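Local coordinates for GDSL-like protein (PDB 6HFZ) that removes acetyl groups from acetylated beta-mannans, acting as a two-domain esterase of a gut bacterium, at residues 77-82 with 261-266; 290-295 with 328-333. All blocks are in the same frame, centred on the assembly; numbering follows the deposited sequence.

Contact 1: 77-82 with 261-266. With ACT (acetate ion), chain E.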
# COMPACT_ATOMS: atom_id res chain seq x y z
N ALA A 77 7.90 -4.97 -0.09
CA ALA A 77 7.35 -3.98 -1.00
C ALA A 77 6.53 -2.94 -0.23
O ALA A 77 5.58 -2.36 -0.75
CB ALA A 77 6.52 -4.64 -2.06
N GLY A 78 6.88 -2.71 1.03
CA GLY A 78 6.30 -1.63 1.84
C GLY A 78 6.80 -0.25 1.41
O GLY A 78 8.00 -0.09 1.12
N ILE A 79 5.89 0.73 1.40
CA ILE A 79 6.25 2.11 1.15
C ILE A 79 5.47 2.96 2.14
O ILE A 79 4.26 2.92 2.13
CB ILE A 79 5.98 2.56 -0.31
CG1 ILE A 79 6.69 1.72 -1.38
CG2 ILE A 79 6.31 4.04 -0.46
CD1 ILE A 79 6.34 2.11 -2.79
N GLY A 80 6.19 3.69 3.00
CA GLY A 80 5.57 4.45 4.05
C GLY A 80 4.61 5.50 3.57
O GLY A 80 4.88 6.23 2.58
N GLY A 81 3.50 5.63 4.30
CA GLY A 81 2.51 6.67 4.12
C GLY A 81 1.76 6.56 2.80
O GLY A 81 1.38 7.61 2.24
N THR A 82 1.49 5.33 2.36
CA THR A 82 0.73 5.06 1.15
C THR A 82 -0.30 3.95 1.39
O THR A 82 -0.23 3.18 2.35
CB THR A 82 1.61 4.73 -0.06
OG1 THR A 82 2.20 3.47 0.16
CG2 THR A 82 2.66 5.80 -0.33
N ARG A 261 16.87 4.00 -6.48
CA ARG A 261 17.72 2.99 -5.78
C ARG A 261 16.83 1.81 -5.35
O ARG A 261 17.17 0.65 -5.50
CB ARG A 261 18.46 3.66 -4.60
CG ARG A 261 19.25 4.92 -4.96
CD ARG A 261 20.18 5.50 -3.90
NE ARG A 261 19.53 6.34 -2.88
CZ ARG A 261 20.12 7.34 -2.20
NH1 ARG A 261 21.30 7.82 -2.58
NH2 ARG A 261 19.52 7.85 -1.14
N ASP A 262 15.65 2.12 -4.83
CA ASP A 262 14.65 1.12 -4.54
C ASP A 262 13.33 1.85 -4.33
O ASP A 262 13.29 3.05 -4.43
CB ASP A 262 15.02 0.30 -3.32
CG ASP A 262 14.88 1.13 -2.08
OD1 ASP A 262 15.51 2.19 -2.06
OD2 ASP A 262 14.09 0.75 -1.21
N ILE A 263 12.26 1.12 -4.03
CA ILE A 263 10.93 1.69 -4.19
C ILE A 263 10.63 2.69 -3.09
O ILE A 263 9.73 3.48 -3.27
CB ILE A 263 9.84 0.61 -4.25
CG1 ILE A 263 9.69 -0.11 -2.90
CG2 ILE A 263 10.07 -0.33 -5.41
CD1 ILE A 263 8.57 -1.15 -2.87
N THR A 264 11.31 2.64 -1.94
CA THR A 264 11.13 3.62 -0.88
C THR A 264 11.67 5.01 -1.27
O THR A 264 11.31 6.01 -0.62
CB THR A 264 11.76 3.16 0.44
OG1 THR A 264 13.18 3.09 0.28
CG2 THR A 264 11.19 1.84 0.92
N ASP A 265 12.53 5.07 -2.30
CA ASP A 265 12.98 6.34 -2.95
C ASP A 265 11.86 6.77 -3.91
O ASP A 265 11.92 6.50 -5.13
CB ASP A 265 14.31 6.08 -3.65
CG ASP A 265 15.00 7.26 -4.32
OD1 ASP A 265 14.58 8.41 -4.07
OD2 ASP A 265 15.95 7.01 -5.08
N CYS A 266 10.79 7.35 -3.34
CA CYS A 266 9.55 7.38 -4.06
C CYS A 266 9.40 8.65 -4.92
O CYS A 266 8.54 8.65 -5.80
CB CYS A 266 8.38 7.17 -3.11
SG CYS A 266 8.34 8.36 -1.76
C ACT E . 2.31 4.49 7.68
O ACT E . 2.82 5.53 8.21
OXT ACT E . 2.47 4.19 6.49
CH3 ACT E . 1.48 3.54 8.48
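Ile79 and Ile263 meet through their longer branches, a good example of how one aliphatic pair can join a catalytic domain to a distant loop. With CG1 of Ile79 anti to its carbonyl carbon (chi1 -58°), its longer branch crosses that of Ile263 at a slant, and Ile79 CG1 lies 3.7 Å from Ile263 CD1. Ile79 CD1 reaches on to the backbone, 3.7 Å from Ile263 O. The same Ile263 CD1 presses on the strand beyond, 3.6 Å from Ala77 CA and 4.1 Å from Ala77 CB, so one methyl touches both residues. An alanine in place of Ile79 would probably open a gap beside Ile263 CD1 and take away the methyl that covers Ile263 O. Toward solvent the fit is looser. Thr264 offers CG2 to Gly78 O at 3.7 Å, while its hydroxyl turns back within its own loop and donates to Asp262 OD2 at 2.9 Å, on the syn side of the carboxylate; this fastens the type I turn from Asp262 to Asp265. Ile79 opens a type II turn that ends at Thr82, whose OG1 donates to Ile79 O from above the carbonyl plane. Gly81, whose positive phi favours glycine, gives its N-H to OXT of an acetate, probably from the crystallisation liquor, at 2.8 Å. Gly81 N, Ser41 N and Asn110 ND2 bond the acetate in a manner consistent with an SGNH oxyanion hole, while His193 NE2, probably the catalytic base, also bonds it. The segment 77-82 leaves the end of strand 71-78, an outermost strand of the mixed sheet, beside strand 32-39; helix 84-96 packs on both isoleucines through Arg90, and the loop 261-266 joins strands 254-255 and 271-273 of the second domain.

Contact 2: 290-295 with 328-333; sequences SVQYRK and DKLELD
Glu331 reaches across from its strand to Tyr293 and Lys295, and its side chain illustrates how one carboxylate can organise a sheet face. CB sits over one face of the Tyr293 ring, 4.0 Å from the centroid and 15° off the ring normal, a CH-pi contact. CG, anti to the backbone N (chi1 -173°), continues alongside the ring and lies 3.6 Å from Tyr293 OH. The chain then bends at chi2, bringing CD near the Lys295 amine. At the tip, OE1 is gripped by two lysines from opposite faces of the carboxylate plane: Lys295 NZ at 2.7 Å on the anti side and Lys329 NZ at 3.0 Å on the syn side, a shared salt bridge that probably eases the repulsion between the amines. OE2 turns back to accept from the backbone N of Leu332 at 2.9 Å. Beneath this network the strands form a regular antiparallel pair, with two backbone bonds at each of Val291-Asp333, Tyr293-Glu331 and Lys295-Lys329, and strand 361-370 flanks 288-295 on its other edge. Leu318, from the neighbouring five-strand sheet, packs on Val291, Tyr293 and Asp333, consistent with the sheet-on-sheet packing of a beta sandwich. Tyr293 OH donates to Asp333 OD2 at 2.6 Å, arriving from above the carboxylate plane, with the carboxylate at the ring edge. A water links Asp333 OD1 to Lys295 NZ. On the opposite face, Gln292 lies between Leu330 and Leu332: its CG is 3.9 Å from Leu332 CG, and its NE2 is 3.5 Å from Leu330 CD2. NE2 donates to a second water, which in turn donates to Leu330 O, while OE1 is held by Ser365, and Phe86 of helix 84-96 packs on Gln292 and Leu330.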
# COMPACT_ATOMS: atom_id res chain seq x y z
N SER A 290 -6.30 9.97 -10.60
CA SER A 290 -5.70 10.37 -9.38
C SER A 290 -4.29 10.92 -9.67
O SER A 290 -3.71 10.68 -10.73
CB SER A 290 -5.74 9.24 -8.37
OG SER A 290 -4.73 8.25 -8.63
N VAL A 291 -3.76 11.67 -8.73
CA VAL A 291 -2.44 12.28 -8.95
C VAL A 291 -1.56 12.08 -7.71
O VAL A 291 -2.02 12.23 -6.57
CB VAL A 291 -2.60 13.77 -9.29
CG1 VAL A 291 -3.29 14.53 -8.16
CG2 VAL A 291 -1.28 14.44 -9.59
N GLN A 292 -0.28 11.74 -7.96
CA GLN A 292 0.68 11.59 -6.91
C GLN A 292 1.70 12.74 -6.97
O GLN A 292 2.20 13.05 -8.04
CB GLN A 292 1.45 10.29 -7.06
CG GLN A 292 0.68 9.04 -6.69
CD GLN A 292 1.66 7.88 -6.74
OE1 GLN A 292 2.18 7.56 -7.81
NE2 GLN A 292 1.96 7.30 -5.58
N TYR A 293 2.06 13.30 -5.81
CA TYR A 293 2.97 14.44 -5.75
C TYR A 293 3.57 14.56 -4.35
O TYR A 293 3.01 14.01 -3.39
CB TYR A 293 2.27 15.77 -6.10
CG TYR A 293 1.10 16.15 -5.19
CD1 TYR A 293 -0.16 15.55 -5.32
CD2 TYR A 293 1.23 17.14 -4.22
CE1 TYR A 293 -1.24 15.91 -4.51
CE2 TYR A 293 0.17 17.49 -3.39
CZ TYR A 293 -1.07 16.88 -3.53
OH TYR A 293 -2.13 17.27 -2.75
N ARG A 294 4.67 15.31 -4.24
CA ARG A 294 5.31 15.44 -2.96
C ARG A 294 4.64 16.53 -2.11
O ARG A 294 4.39 17.64 -2.58
CB ARG A 294 6.80 15.79 -3.11
CG ARG A 294 7.53 16.06 -1.80
CD ARG A 294 9.03 16.12 -2.07
NE ARG A 294 9.45 17.16 -3.00
CZ ARG A 294 10.52 17.09 -3.78
NH1 ARG A 294 11.29 16.00 -3.77
NH2 ARG A 294 10.78 18.05 -4.66
N LYS A 295 4.44 16.22 -0.82
CA LYS A 295 4.19 17.19 0.21
C LYS A 295 5.45 17.24 1.08
O LYS A 295 5.85 16.23 1.68
CB LYS A 295 2.93 16.83 1.01
CG LYS A 295 1.61 17.18 0.35
CD LYS A 295 0.42 16.95 1.22
CE LYS A 295 -0.86 17.38 0.54
NZ LYS A 295 -2.06 16.78 1.17
N ASP A 328 8.38 14.00 4.60
CA ASP A 328 7.73 14.20 3.30
C ASP A 328 6.70 13.08 3.11
O ASP A 328 6.93 11.92 3.51
CB ASP A 328 8.78 14.16 2.18
CG ASP A 328 9.74 15.34 2.14
OD1 ASP A 328 9.43 16.37 2.77
OD2 ASP A 328 10.80 15.20 1.52
N LYS A 329 5.57 13.42 2.47
CA LYS A 329 4.53 12.45 2.16
C LYS A 329 4.43 12.35 0.64
O LYS A 329 4.45 13.38 -0.09
CB LYS A 329 3.21 12.89 2.77
CG LYS A 329 1.99 12.01 2.46
CD LYS A 329 0.71 12.55 3.06
CE LYS A 329 -0.41 11.53 3.03
NZ LYS A 329 -1.71 12.18 3.34
N LEU A 330 4.28 11.12 0.18
CA LEU A 330 3.88 10.84 -1.22
C LEU A 330 2.35 10.90 -1.32
O LEU A 330 1.63 9.91 -1.16
CB LEU A 330 4.46 9.49 -1.62
CG LEU A 330 4.04 9.01 -3.00
CD1 LEU A 330 4.30 10.07 -4.06
CD2 LEU A 330 4.69 7.70 -3.37
N GLU A 331 1.83 12.11 -1.57
CA GLU A 331 0.41 12.32 -1.54
C GLU A 331 -0.23 11.66 -2.77
O GLU A 331 0.35 11.64 -3.87
CB GLU A 331 0.09 13.81 -1.44
CG GLU A 331 -1.40 14.11 -1.25
CD GLU A 331 -2.00 13.44 -0.02
OE1 GLU A 331 -1.91 14.05 1.05
OE2 GLU A 331 -2.50 12.26 -0.11
N LEU A 332 -1.46 11.16 -2.59
CA LEU A 332 -2.27 10.67 -3.72
C LEU A 332 -3.69 11.21 -3.55
O LEU A 332 -4.37 10.83 -2.58
CB LEU A 332 -2.25 9.14 -3.74
CG LEU A 332 -2.80 8.46 -5.00
CD1 LEU A 332 -2.28 7.04 -5.10
CD2 LEU A 332 -4.31 8.49 -5.06
N ASP A 333 -4.11 12.07 -4.47
CA ASP A 333 -5.41 12.71 -4.40
C ASP A 333 -6.27 12.18 -5.52
O ASP A 333 -5.85 12.15 -6.72
CB ASP A 333 -5.34 14.23 -4.48
CG ASP A 333 -4.74 14.99 -3.32
OD1 ASP A 333 -4.77 14.49 -2.18
OD2 ASP A 333 -4.33 16.16 -3.55
O HOH W 1 0.89 7.56 -2.91
O HOH W 2 -4.47 16.22 -0.39

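From the N terminus, the chain first builds the catalytic domain, and the turn after strand 71-78 supplies the first half of contact 1. The second half arrives only after the rest of that domain and the first strands of the next one, so contact 1 closes a long loop bridging two domains. Contact 2 follows in series, neither nesting with nor crossing the first; its shorter, helix-free loop passes through strands 303-308 and 316-319 of the other sheet before returning to pair. The two meet where Leu330 CD2 packs on Cys266 CB at 3.7 Å and on Thr82 CG2 at 4.1 Å. Side chains of helix 84-96 touch residues of both contacts, so the helix lies at the junction of the two domains.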